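PDB 4Y7D: Alpha/beta hydrolase fold protein from Nakamurella multipartita, which probably acts as a hydrolase of the alpha/beta hydrolase fold, on a substrate that remains unidentified. Local coordinates for residues Y114-A117 with R123-A126; K147-T152 with R156-L161; E200-E205 with T277-W282. All coordinates share one frame; numbering follows the deposited sequence. Where two conformers were deposited one is given.

Contact 1: Y114-A117 with R123-A126; sequences YRLA and RVRA
No ring, amide or guanidinium face takes part where Leu116 and Ala117 meet Val124: the evidence is aliphatic carbon against aliphatic carbon, with no hydrogen bond across the segments and 136 Å² of surface buried in all. Val124 CG2 is the branch that does most of the touching. At the fork of the leucine side chain, Val124 CG2 lies 3.8 Å from Leu116 CG and 3.9 Å from Leu116 CD2. Val124 CG2 also comes 3.8 Å from Ala117 CA, so it rests against the helix backbone as well as against a side chain. The other branch, Val124 CG1, reaches Ala117 CB at a looser 4.2 Å. One torsion accounts for this division: with chi1 at 178°, CG1 stands opposite the backbone N of Val124 while CG2 lies beside that N, and the two methyls straddle neighbouring parts of the helix surface. The backbones are closest at the same place, Ala117 CA to Val124 CA being 5.8 Å. All three residues are buried. The contact belongs to the beta-alpha-beta unit made by strand 101-106, helix 110-119 and strand 124-130, and it packs the C-terminal half of the crossover helix onto the start of the strand that follows. Val103 of strand 101-106 touches both Leu116 and Val124, and Ala86 and Tyr89 of helix 82-95 touch Leu116.

Contact 2: K147-T152 with R156-L161; sequences KVLMGT and RRMLQL
Apolar contacts join Leu149 and Met150 to Met158 and Leu159, both methionines being modelled as selenomethionine. Leu149 CD1 is the central probe: it sits 4.0 Å from Leu159 CG and 4.2 Å from Met158 CB, lodged between two consecutive side chains of the second helix. Its chi1 of -172°, which sets CG opposite the backbone N, carries the branch toward that helix although its CB does not point there. Met150 starts off away from Leu159, but its chain bends at chi2 and chi3 and brings CE back to 4.2 Å from Leu159 CD1, crossing that side chain at about a right angle.

Hydrogen bonding is concentrated at Thr152, the N-cap of helix 153-165. Arg156 N donates to Thr152 O over 2.9 Å, nearly straight at 170°, which closes the first turn. Thr152 OG1 accepts from Gly155 N and donates to Val148 O at 2.5 Å, a doubtfully short length, consistent with one hydroxyl linking the end of helix 144-151 to the first turn of helix 153-165. Thr152 O and Leu149 O also each accept from Asn211 ND2.

The axes of 147-151 and 156-161 come within 8.6 Å at 84°, an almost perpendicular corner. Helices 144-151 and 153-165 open the helical insertion between strands 124-130 and 242-247, the usual place of the cap in this fold, and the loop carrying Asn211 and Ser213 lies against their junction.

Contact 3: E200-E205 with T277-W282; sequences ERFTLE and THLAFW
Leu279 and Trp282 carry the 277-282 side of this contact, meeting Phe202 and Thr203 of helix 197-209. Thr277 OG1 accepts from Leu279 N at 3.2 Å; this capping bond, together with a type I turn from Thr277 to Ala280, is consistent with a fixed turn from which Leu279 points at the helix. His278, between them, faces another way: its ND1 pairs with Asp250 OD2 and its NE2 with Ser107 OG, the relay expected of a Ser-His-Asp catalytic triad in an alpha/beta hydrolase, so the contact probably lies directly beside the active site.

Leu279 CD2 approaches Phe202 CE2 to 4.0 Å, at the edge of the ring and near its plane, and lies 3.9 Å from Thr203 CG2. The hydroxyl of Thr203 is bonded to Lys199 O within its own helix, while the methyl CG2 makes the closer approach to the leucine.

Phe281 meets one face of Trp282 edge-on, on the side opposite Phe202, its CD2 3.4 Å above the plane of the Trp282 ring, over its centre. Trp282 completes the sequence. Its five-membered ring and the Phe202 ring form an offset stack, centroids 4.0 Å apart and planes at 14°, and the closest atoms, Phe202 CZ and Trp282 CD2, are 3.3 Å apart. Trp282 CB also lies over the phenyl face, 3.6 Å from the Phe202 centroid and 9° off the ring normal, a CH-pi contact. With CG opposite the backbone N (chi1 176°), Phe202 reaches toward Trp282. An alanine in place of Trp282 would keep CB but is likely to leave a gap between Phe202 and Phe281, and Met52 O without the donor it receives from NE1.

In the fold
Contacts 1 and 3 are buried, whereas contact 2 lies at the surface, about 20 Å from the chain's centre. No secondary-structure element is shared among them. Contact 1 belongs to the central sheet and its crossover helix; contact 2 lies within the helical insertion; contact 3 joins that insertion to the loop and short helix after the last strand, across 71 intervening residues. Chemistry follows place: aliphatic branches alone in contact 1, a hydrogen-bonded helix corner with apolar chains ranging from buried to exposed in contact 2, and stacked aromatic rings in contact 3. Contacts 2 and 3 approach to about 6 Å between nearest atoms without touching, while contacts 1 and 2 remain about 23 Å apart.

Contact 1: Y114-A117 with R123-A126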
ATOM      1  N   TYR A 114       8.935   5.640   3.635  1.00 17.97           N
ATOM      2  CA  TYR A 114      10.146   5.618   4.414  1.00 18.18           C
ATOM      3  C   TYR A 114      10.964   6.895   4.210  1.00 19.00           C
ATOM      4  O   TYR A 114      11.480   7.462   5.209  1.00 20.34           O
ATOM      5  CB  TYR A 114      11.000   4.410   4.143  1.00 18.35           C
ATOM      6  CG  TYR A 114      10.459   3.108   4.680  1.00 17.43           C
ATOM      7  CD1 TYR A 114      10.066   2.973   6.035  1.00 17.36           C
ATOM      8  CD2 TYR A 114      10.301   2.014   3.851  1.00 18.00           C
ATOM      9  CE1 TYR A 114       9.631   1.777   6.534  1.00 18.59           C
ATOM     10  CE2 TYR A 114       9.859   0.782   4.341  1.00 18.30           C
ATOM     11  CZ  TYR A 114       9.497   0.667   5.677  1.00 19.24           C
ATOM     12  OH  TYR A 114       9.061  -0.525   6.178  1.00 19.32           O
ATOM     13  N   ARG A 115      11.091   7.368   2.980  1.00 18.75           N
ATOM     14  CA  ARG A 115      11.812   8.628   2.769  1.00 19.18           C
ATOM     15  C   ARG A 115      11.169   9.844   3.486  1.00 19.42           C
ATOM     16  O   ARG A 115      11.873  10.755   3.961  1.00 19.71           O
ATOM     17  CB  ARG A 115      12.013   8.935   1.284  1.00 20.26           C
ATOM     18  CG  ARG A 115      13.008   8.025   0.555  1.00 21.87           C
ATOM     19  CD  ARG A 115      14.361   7.919   1.262  1.00 23.81           C
ATOM     20  NE  ARG A 115      15.054   9.203   1.211  1.00 25.34           N
ATOM     21  CZ  ARG A 115      16.049   9.563   1.999  1.00 27.52           C
ATOM     22  NH1 ARG A 115      16.433   8.803   3.035  1.00 27.26           N
ATOM     23  NH2 ARG A 115      16.609  10.752   1.793  1.00 29.52           N
ATOM     24  N   LEU A 116       9.849   9.883   3.498  1.00 18.39           N
ATOM     25  CA  LEU A 116       9.138  10.953   4.184  1.00 19.09           C
ATOM     26  C   LEU A 116       9.463  10.887   5.681  1.00 19.25           C
ATOM     27  O   LEU A 116       9.827  11.886   6.306  1.00 19.62           O
ATOM     28  CB  LEU A 116       7.633  10.810   3.963  1.00 18.58           C
ATOM     29  CG  LEU A 116       6.778  11.917   4.604  1.00 18.95           C
ATOM     30  CD1 LEU A 116       7.067  13.291   3.981  1.00 19.64           C
ATOM     31  CD2 LEU A 116       5.310  11.605   4.506  1.00 19.87           C
ATOM     32  N   ALA A 117       9.368   9.688   6.267  1.00 19.06           N
ATOM     33  CA  ALA A 117       9.676   9.549   7.687  1.00 19.00           C
ATOM     34  C   ALA A 117      11.151   9.847   8.013  1.00 19.96           C
ATOM     35  O   ALA A 117      11.447  10.404   9.074  1.00 21.75           O
ATOM     36  CB  ALA A 117       9.259   8.160   8.222  1.00 18.98           C
ATOM     37  N   ARG A 123       7.064  15.795  10.133  1.00 23.11           N
ATOM     38  CA  ARG A 123       5.790  15.714   9.412  1.00 22.61           C
ATOM     39  C   ARG A 123       5.079  14.357   9.576  1.00 21.67           C
ATOM     40  O   ARG A 123       3.941  14.201   9.116  1.00 21.02           O
ATOM     41  CB  ARG A 123       5.993  15.935   7.917  1.00 22.80           C
ATOM     42  CG  ARG A 123       6.817  17.131   7.533  1.00 24.20           C
ATOM     43  CD  ARG A 123       6.387  18.422   8.170  1.00 25.13           C
ATOM     44  NE  ARG A 123       5.103  18.971   7.688  1.00 24.99           N
ATOM     45  CZ  ARG A 123       4.940  19.686   6.559  1.00 24.04           C
ATOM     46  NH1 ARG A 123       5.931  19.890   5.717  1.00 24.35           N
ATOM     47  NH2 ARG A 123       3.749  20.168   6.259  1.00 25.18           N
ATOM     48  N   VAL A 124       5.741  13.406  10.236  1.00 21.56           N
ATOM     49  CA  VAL A 124       5.220  12.058  10.408  1.00 19.67           C
ATOM     50  C   VAL A 124       4.986  11.746  11.920  1.00 20.66           C
ATOM     51  O   VAL A 124       5.939  11.642  12.711  1.00 21.52           O
ATOM     52  CB  VAL A 124       6.169  11.043   9.774  1.00 19.41           C
ATOM     53  CG1 VAL A 124       5.678   9.630   9.976  1.00 20.25           C
ATOM     54  CG2 VAL A 124       6.358  11.319   8.289  1.00 18.67           C
ATOM     55  N   ARG A 125       3.715  11.653  12.308  1.00 21.13           N
ATOM     56  CA  ARG A 125       3.327  11.349  13.686  0.70 22.59           C
ATOM     57  C   ARG A 125       3.589   9.901  14.096  1.00 21.06           C
ATOM     58  O   ARG A 125       3.924   9.604  15.269  1.00 20.76           O
ATOM     59  CB  ARG A 125       1.834  11.638  13.885  0.70 25.62           C
ATOM     60  CG  ARG A 125       1.425  13.098  13.734  0.70 30.14           C
ATOM     61  CD  ARG A 125       0.481  13.573  14.854  0.70 34.56           C
ATOM     62  NE  ARG A 125       0.150  15.004  14.738  0.70 40.08           N
ATOM     63  CZ  ARG A 125       0.973  16.024  15.040  0.70 43.13           C
ATOM     64  NH1 ARG A 125       0.562  17.291  14.886  0.70 44.48           N
ATOM     65  NH2 ARG A 125       2.219  15.805  15.463  0.70 43.75           N
ATOM     66  N   ALA A 126       3.402   8.994  13.146  1.00 19.99           N
ATOM     67  CA  ALA A 126       3.491   7.547  13.339  1.00 18.98           C
ATOM     68  C   ALA A 126       3.494   6.897  11.965  1.00 18.53           C
ATOM     69  O   ALA A 126       2.967   7.450  10.989  1.00 18.30           O
ATOM     70  CB  ALA A 126       2.324   7.056  14.155  1.00 19.56           C
TER

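Contact 2: K147-T152 with R156-L161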
ATOM      1  N   LYS A 147       0.856 -12.292 -17.843  1.00 39.76           N
ATOM      2  CA  LYS A 147       1.308 -11.042 -18.436  1.00 39.29           C
ATOM      3  C   LYS A 147       0.189 -10.290 -19.152  1.00 37.64           C
ATOM      4  O   LYS A 147       0.094  -9.057 -19.067  1.00 34.28           O
ATOM      5  CB  LYS A 147       2.423 -11.332 -19.439  1.00 43.03           C
ATOM      6  CG  LYS A 147       2.979 -10.100 -20.100  1.00 47.22           C
ATOM      7  CD  LYS A 147       4.069 -10.432 -21.106  1.00 51.44           C
ATOM      8  CE  LYS A 147       5.065  -9.285 -21.102  1.00 54.10           C
ATOM      9  NZ  LYS A 147       5.881  -9.248 -22.334  1.00 57.14           N
ATOM     10  N   VAL A 148      -0.610 -11.019 -19.939  1.00 35.89           N
ATOM     11  CA  VAL A 148      -1.737 -10.406 -20.615  1.00 36.06           C
ATOM     12  C   VAL A 148      -2.766  -9.924 -19.601  1.00 34.41           C
ATOM     13  O   VAL A 148      -3.297  -8.823 -19.724  1.00 35.18           O
ATOM     14  CB  VAL A 148      -2.407 -11.382 -21.585  1.00 37.70           C
ATOM     15  CG1 VAL A 148      -3.709 -10.801 -22.097  1.00 39.05           C
ATOM     16  CG2 VAL A 148      -1.489 -11.631 -22.774  1.00 39.01           C
ATOM     17  N   LEU A 149      -3.026 -10.747 -18.605  1.00 33.50           N
ATOM     18  CA  LEU A 149      -4.027 -10.432 -17.615  1.00 33.07           C
ATOM     19  C   LEU A 149      -3.672  -9.203 -16.817  1.00 32.53           C
ATOM     20  O   LEU A 149      -4.550  -8.378 -16.533  1.00 31.54           O
ATOM     21  CB  LEU A 149      -4.215 -11.615 -16.665  1.00 33.68           C
ATOM     22  CG  LEU A 149      -5.380 -11.488 -15.678  1.00 33.89           C
ATOM     23  CD1 LEU A 149      -6.734 -11.377 -16.355  1.00 35.10           C
ATOM     24  CD2 LEU A 149      -5.350 -12.685 -14.727  1.00 35.62           C
HETATM   25  N   MSE A 150      -2.405  -9.075 -16.412  1.00 31.32           N
HETATM   26  CA  MSE A 150      -1.979  -7.918 -15.605  1.00 32.27           C
HETATM   27  C   MSE A 150      -1.424  -6.732 -16.411  1.00 31.30           C
HETATM   28  O   MSE A 150      -1.213  -5.657 -15.866  1.00 30.43           O
HETATM   29  CB  MSE A 150      -0.857  -8.395 -14.684  1.00 33.75           C
HETATM   30  CG  MSE A 150      -1.193  -9.578 -13.794  1.00 35.80           C
HETATM   31 SE   MSE A 150      -2.453  -8.841 -12.481  0.65 44.98          SE
HETATM   32  CE  MSE A 150      -3.533 -10.307 -12.872  1.00 38.09           C
ATOM     33  N   GLY A 151      -1.121  -6.929 -17.689  1.00 31.25           N
ATOM     34  CA  GLY A 151      -0.476  -5.896 -18.484  1.00 32.42           C
ATOM     35  C   GLY A 151      -1.278  -5.229 -19.583  1.00 33.25           C
ATOM     36  O   GLY A 151      -0.750  -4.320 -20.230  1.00 34.21           O
ATOM     37  N   THR A 152      -2.515  -5.676 -19.835  1.00 31.97           N
ATOM     38  CA  THR A 152      -3.302  -5.178 -20.972  1.00 32.40           C
ATOM     39  C   THR A 152      -4.689  -4.704 -20.559  1.00 32.15           C
ATOM     40  O   THR A 152      -5.219  -5.067 -19.494  1.00 31.01           O
ATOM     41  CB  THR A 152      -3.502  -6.239 -22.087  1.00 34.51           C
ATOM     42  OG1 THR A 152      -4.220  -7.364 -21.572  1.00 34.05           O
ATOM     43  CG2 THR A 152      -2.186  -6.718 -22.621  1.00 36.00           C
ATOM     44  N   ARG A 156      -7.377  -6.076 -17.821  1.00 30.40           N
ATOM     45  CA  ARG A 156      -8.128  -5.193 -16.930  1.00 31.00           C
ATOM     46  C   ARG A 156      -9.652  -5.452 -16.980  1.00 30.18           C
ATOM     47  O   ARG A 156     -10.296  -5.586 -15.915  1.00 29.20           O
ATOM     48  CB  ARG A 156      -7.833  -3.705 -17.240  1.00 33.16           C
ATOM     49  CG  ARG A 156      -8.419  -2.732 -16.216  1.00 36.79           C
ATOM     50  CD  ARG A 156      -8.171  -1.263 -16.580  1.00 40.06           C
ATOM     51  NE  ARG A 156      -8.575  -0.937 -17.960  1.00 45.78           N
ATOM     52  CZ  ARG A 156      -7.769  -0.507 -18.948  1.00 48.16           C
ATOM     53  NH1 ARG A 156      -6.460  -0.316 -18.785  1.00 47.71           N
ATOM     54  NH2 ARG A 156      -8.297  -0.253 -20.139  1.00 51.78           N
ATOM     55  N   ARG A 157     -10.229  -5.525 -18.179  1.00 30.80           N
ATOM     56  CA  ARG A 157     -11.663  -5.763 -18.336  0.60 32.75           C
ATOM     57  C   ARG A 157     -12.069  -7.148 -17.802  1.00 32.48           C
ATOM     58  O   ARG A 157     -13.111  -7.310 -17.158  1.00 31.48           O
ATOM     59  CB  ARG A 157     -12.079  -5.583 -19.808  0.60 36.14           C
ATOM     60  CG  ARG A 157     -11.952  -4.137 -20.293  0.60 38.77           C
ATOM     61  CD  ARG A 157     -12.364  -3.927 -21.747  0.60 42.41           C
ATOM     62  NE  ARG A 157     -11.215  -3.766 -22.649  0.60 45.25           N
ATOM     63  CZ  ARG A 157     -10.947  -4.515 -23.729  0.60 49.77           C
ATOM     64  NH1 ARG A 157     -11.732  -5.531 -24.109  0.60 51.01           N
ATOM     65  NH2 ARG A 157      -9.866  -4.236 -24.460  0.60 51.90           N
HETATM   66  N   MSE A 158     -11.226  -8.151 -18.036  1.00 32.18           N
HETATM   67  CA  MSE A 158     -11.488  -9.488 -17.490  1.00 33.30           C
HETATM   68  C   MSE A 158     -11.495  -9.469 -15.986  1.00 30.70           C
HETATM   69  O   MSE A 158     -12.379 -10.043 -15.383  1.00 30.60           O
HETATM   70  CB  MSE A 158     -10.472 -10.502 -17.999  1.00 35.93           C
HETATM   71  CG  MSE A 158     -10.961 -11.902 -17.696  1.00 40.12           C
HETATM   72 SE   MSE A 158      -9.751 -13.173 -18.618  0.65 47.89          SE
HETATM   73  CE  MSE A 158      -9.118 -11.982 -20.056  1.00 40.51           C
ATOM     74  N   LEU A 159     -10.519  -8.812 -15.358  1.00 28.61           N
ATOM     75  CA  LEU A 159     -10.493  -8.726 -13.888  1.00 27.99           C
ATOM     76  C   LEU A 159     -11.748  -8.042 -13.345  1.00 27.97           C
ATOM     77  O   LEU A 159     -12.287  -8.459 -12.329  1.00 27.79           O
ATOM     78  CB  LEU A 159      -9.266  -7.970 -13.377  1.00 27.50           C
ATOM     79  CG  LEU A 159      -7.936  -8.701 -13.607  1.00 27.53           C
ATOM     80  CD1 LEU A 159      -6.791  -7.753 -13.414  1.00 27.11           C
ATOM     81  CD2 LEU A 159      -7.785  -9.893 -12.682  1.00 28.17           C
ATOM     82  N   GLN A 160     -12.181  -6.975 -14.010  1.00 29.16           N
ATOM     83  CA  GLN A 160     -13.394  -6.259 -13.623  0.60 29.42           C
ATOM     84  C   GLN A 160     -14.616  -7.151 -13.700  1.00 30.57           C
ATOM     85  O   GLN A 160     -15.425  -7.179 -12.777  1.00 29.52           O
ATOM     86  CB  GLN A 160     -13.588  -5.021 -14.502  0.60 30.45           C
ATOM     87  CG  GLN A 160     -12.516  -3.957 -14.301  0.60 31.19           C
ATOM     88  CD  GLN A 160     -12.538  -2.879 -15.374  0.60 33.43           C
ATOM     89  OE1 GLN A 160     -13.298  -2.973 -16.346  0.60 37.16           O
ATOM     90  NE2 GLN A 160     -11.698  -1.851 -15.209  0.60 33.25           N
ATOM     91  N   LEU A 161     -14.744  -7.889 -14.808  1.00 31.50           N
ATOM     92  CA  LEU A 161     -15.839  -8.857 -14.939  1.00 33.01           C
ATOM     93  C   LEU A 161     -15.760  -9.931 -13.883  1.00 31.57           C
ATOM     94  O   LEU A 161     -16.764 -10.311 -13.306  1.00 31.62           O
ATOM     95  CB  LEU A 161     -15.854  -9.519 -16.328  1.00 35.80           C
ATOM     96  CG  LEU A 161     -16.276  -8.699 -17.536  1.00 38.33           C
ATOM     97  CD1 LEU A 161     -16.610  -9.646 -18.683  1.00 40.08           C
ATOM     98  CD2 LEU A 161     -17.493  -7.823 -17.225  1.00 38.82           C
TER

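Contact 3: E200-E205 with T277-W282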
ATOM      1  N   GLU A 200     -13.902  -9.614   1.582  1.00 24.70           N
ATOM      2  CA  GLU A 200     -14.197  -9.932   0.172  1.00 25.49           C
ATOM      3  C   GLU A 200     -14.048  -8.673  -0.669  1.00 25.23           C
ATOM      4  O   GLU A 200     -13.383  -8.679  -1.712  1.00 24.62           O
ATOM      5  CB  GLU A 200     -15.618 -10.499   0.022  1.00 26.86           C
ATOM      6  CG  GLU A 200     -15.990 -10.834  -1.430  1.00 28.14           C
ATOM      7  CD  GLU A 200     -17.352 -11.443  -1.579  1.00 29.95           C
ATOM      8  OE1 GLU A 200     -18.006 -11.830  -0.565  1.00 33.01           O
ATOM      9  OE2 GLU A 200     -17.786 -11.566  -2.739  1.00 31.32           O
ATOM     10  N   ARG A 201     -14.677  -7.596  -0.221  1.00 25.46           N
ATOM     11  CA  ARG A 201     -14.626  -6.347  -0.949  0.60 26.37           C
ATOM     12  C   ARG A 201     -13.192  -5.863  -1.101  1.00 25.41           C
ATOM     13  O   ARG A 201     -12.793  -5.460  -2.209  1.00 24.61           O
ATOM     14  CB  ARG A 201     -15.482  -5.277  -0.264  0.60 28.64           C
ATOM     15  CG  ARG A 201     -15.345  -3.915  -0.918  0.60 30.24           C
ATOM     16  CD  ARG A 201     -16.286  -2.870  -0.330  0.60 32.84           C
ATOM     17  NE  ARG A 201     -16.267  -2.878   1.136  0.60 35.17           N
ATOM     18  CZ  ARG A 201     -17.006  -2.072   1.893  0.60 37.86           C
ATOM     19  NH1 ARG A 201     -16.929  -2.171   3.201  0.60 38.75           N
ATOM     20  NH2 ARG A 201     -17.799  -1.155   1.340  0.60 39.82           N
ATOM     21  N   PHE A 202     -12.406  -5.906  -0.008  1.00 22.62           N
ATOM     22  CA  PHE A 202     -11.013  -5.474  -0.080  1.00 21.91           C
ATOM     23  C   PHE A 202     -10.253  -6.269  -1.128  1.00 21.77           C
ATOM     24  O   PHE A 202      -9.521  -5.687  -1.970  1.00 20.48           O
ATOM     25  CB  PHE A 202     -10.281  -5.634   1.274  1.00 21.28           C
ATOM     26  CG  PHE A 202      -8.835  -5.281   1.217  1.00 21.29           C
ATOM     27  CD1 PHE A 202      -8.409  -3.967   1.424  1.00 21.16           C
ATOM     28  CD2 PHE A 202      -7.874  -6.243   0.956  1.00 21.08           C
ATOM     29  CE1 PHE A 202      -7.081  -3.627   1.348  1.00 20.94           C
ATOM     30  CE2 PHE A 202      -6.532  -5.901   0.864  1.00 20.91           C
ATOM     31  CZ  PHE A 202      -6.125  -4.586   1.065  1.00 20.85           C
ATOM     32  N   THR A 203     -10.417  -7.597  -1.095  1.00 21.90           N
ATOM     33  CA  THR A 203      -9.658  -8.453  -1.984  1.00 22.59           C
ATOM     34  C   THR A 203      -9.980  -8.197  -3.465  1.00 22.71           C
ATOM     35  O   THR A 203      -9.080  -8.171  -4.308  1.00 22.66           O
ATOM     36  CB  THR A 203      -9.850  -9.948  -1.625  1.00 23.36           C
ATOM     37  OG1 THR A 203      -9.545 -10.154  -0.242  1.00 23.58           O
ATOM     38  CG2 THR A 203      -8.933 -10.840  -2.477  1.00 23.73           C
ATOM     39  N   LEU A 204     -11.265  -8.053  -3.767  1.00 23.53           N
ATOM     40  CA  LEU A 204     -11.703  -7.798  -5.132  1.00 24.35           C
ATOM     41  C   LEU A 204     -11.186  -6.458  -5.646  1.00 24.22           C
ATOM     42  O   LEU A 204     -10.666  -6.364  -6.797  1.00 24.49           O
ATOM     43  CB  LEU A 204     -13.236  -7.865  -5.207  1.00 25.64           C
ATOM     44  CG  LEU A 204     -13.874  -9.204  -4.866  1.00 26.44           C
ATOM     45  CD1 LEU A 204     -15.386  -9.058  -4.770  1.00 27.56           C
ATOM     46  CD2 LEU A 204     -13.513 -10.277  -5.873  1.00 27.70           C
ATOM     47  N   GLU A 205     -11.249  -5.441  -4.794  1.00 23.50           N
ATOM     48  CA  GLU A 205     -10.753  -4.118  -5.201  1.00 23.59           C
ATOM     49  C   GLU A 205      -9.259  -4.135  -5.494  1.00 22.93           C
ATOM     50  O   GLU A 205      -8.823  -3.564  -6.493  1.00 22.43           O
ATOM     51  CB  GLU A 205     -11.148  -3.074  -4.180  1.00 24.58           C
ATOM     52  CG  GLU A 205     -12.641  -2.824  -4.281  1.00 26.93           C
ATOM     53  CD  GLU A 205     -13.204  -1.811  -3.302  1.00 28.95           C
ATOM     54  OE1 GLU A 205     -12.420  -1.253  -2.535  1.00 28.44           O
ATOM     55  OE2 GLU A 205     -14.454  -1.612  -3.298  1.00 29.56           O
ATOM     56  N   THR A 277      -0.566 -14.026   3.522  1.00 20.61           N
ATOM     57  CA  THR A 277      -0.186 -13.601   2.165  1.00 20.81           C
ATOM     58  C   THR A 277       0.180 -12.109   2.167  1.00 20.17           C
ATOM     59  O   THR A 277       0.209 -11.467   3.201  1.00 19.10           O
ATOM     60  CB  THR A 277      -1.377 -13.791   1.184  1.00 21.50           C
ATOM     61  OG1 THR A 277      -2.441 -12.884   1.528  1.00 21.72           O
ATOM     62  CG2 THR A 277      -1.869 -15.168   1.201  1.00 23.66           C
ATOM     63  N   HIS A 278       0.447 -11.557   0.997  1.00 20.04           N
ATOM     64  CA  HIS A 278       0.679 -10.120   0.870  1.00 19.34           C
ATOM     65  C   HIS A 278      -0.497  -9.256   1.375  1.00 18.84           C
ATOM     66  O   HIS A 278      -0.290  -8.109   1.781  1.00 18.27           O
ATOM     67  CB  HIS A 278       1.017  -9.776  -0.586  1.00 19.52           C
ATOM     68  CG  HIS A 278       1.677  -8.452  -0.757  1.00 19.32           C
ATOM     69  ND1 HIS A 278       2.757  -8.042   0.018  1.00 18.56           N
ATOM     70  CD2 HIS A 278       1.486  -7.486  -1.680  1.00 20.37           C
ATOM     71  CE1 HIS A 278       3.184  -6.874  -0.421  1.00 19.21           C
ATOM     72  NE2 HIS A 278       2.424  -6.514  -1.448  1.00 21.05           N
ATOM     73  N   LEU A 279      -1.716  -9.802   1.399  1.00 19.50           N
ATOM     74  CA  LEU A 279      -2.916  -9.080   1.839  1.00 19.54           C
ATOM     75  C   LEU A 279      -3.242  -9.329   3.319  1.00 19.40           C
ATOM     76  O   LEU A 279      -4.275  -8.866   3.829  1.00 19.34           O
ATOM     77  CB  LEU A 279      -4.148  -9.527   1.019  1.00 21.35           C
ATOM     78  CG  LEU A 279      -4.254  -8.980  -0.418  1.00 23.57           C
ATOM     79  CD1 LEU A 279      -3.197  -9.498  -1.340  1.00 24.45           C
ATOM     80  CD2 LEU A 279      -5.640  -9.290  -0.988  1.00 24.65           C
ATOM     81  N   ALA A 280      -2.380 -10.041   4.021  1.00 19.72           N
ATOM     82  CA  ALA A 280      -2.677 -10.444   5.407  1.00 19.24           C
ATOM     83  C   ALA A 280      -3.215  -9.382   6.374  1.00 18.91           C
ATOM     84  O   ALA A 280      -4.089  -9.672   7.181  1.00 19.89           O
ATOM     85  CB  ALA A 280      -1.442 -11.097   6.012  1.00 19.73           C
ATOM     86  N   PHE A 281      -2.681  -8.176   6.331  1.00 18.76           N
ATOM     87  CA  PHE A 281      -3.055  -7.141   7.312  1.00 19.25           C
ATOM     88  C   PHE A 281      -4.575  -6.867   7.210  1.00 19.35           C
ATOM     89  O   PHE A 281      -5.161  -6.475   8.195  1.00 20.17           O
ATOM     90  CB  PHE A 281      -2.218  -5.891   7.048  1.00 18.87           C
ATOM     91  CG  PHE A 281      -2.548  -4.691   7.891  1.00 18.93           C
ATOM     92  CD1 PHE A 281      -2.243  -4.638   9.222  1.00 19.11           C
ATOM     93  CD2 PHE A 281      -3.128  -3.557   7.312  1.00 19.18           C
ATOM     94  CE1 PHE A 281      -2.472  -3.489   9.949  1.00 18.47           C
ATOM     95  CE2 PHE A 281      -3.405  -2.422   8.066  1.00 18.31           C
ATOM     96  CZ  PHE A 281      -3.057  -2.389   9.379  1.00 18.77           C
ATOM     97  N   TRP A 282      -5.169  -7.069   6.026  1.00 19.04           N
ATOM     98  CA  TRP A 282      -6.588  -6.909   5.826  1.00 20.25           C
ATOM     99  C   TRP A 282      -7.391  -8.185   5.822  1.00 20.74           C
ATOM    100  O   TRP A 282      -8.570  -8.139   6.204  1.00 22.86           O
ATOM    101  CB  TRP A 282      -6.909  -6.123   4.544  1.00 20.03           C
ATOM    102  CG  TRP A 282      -6.422  -4.685   4.607  1.00 19.34           C
ATOM    103  CD1 TRP A 282      -7.131  -3.578   5.042  1.00 19.44           C
ATOM    104  CD2 TRP A 282      -5.127  -4.201   4.230  1.00 18.57           C
ATOM    105  NE1 TRP A 282      -6.364  -2.451   4.935  1.00 19.72           N
ATOM    106  CE2 TRP A 282      -5.130  -2.793   4.439  1.00 18.63           C
ATOM    107  CE3 TRP A 282      -3.972  -4.808   3.707  1.00 18.69           C
ATOM    108  CZ2 TRP A 282      -4.024  -2.018   4.214  1.00 18.08           C
ATOM    109  CZ3 TRP A 282      -2.865  -4.017   3.460  1.00 19.07           C
ATOM    110  CH2 TRP A 282      -2.910  -2.624   3.707  1.00 18.42           C
TER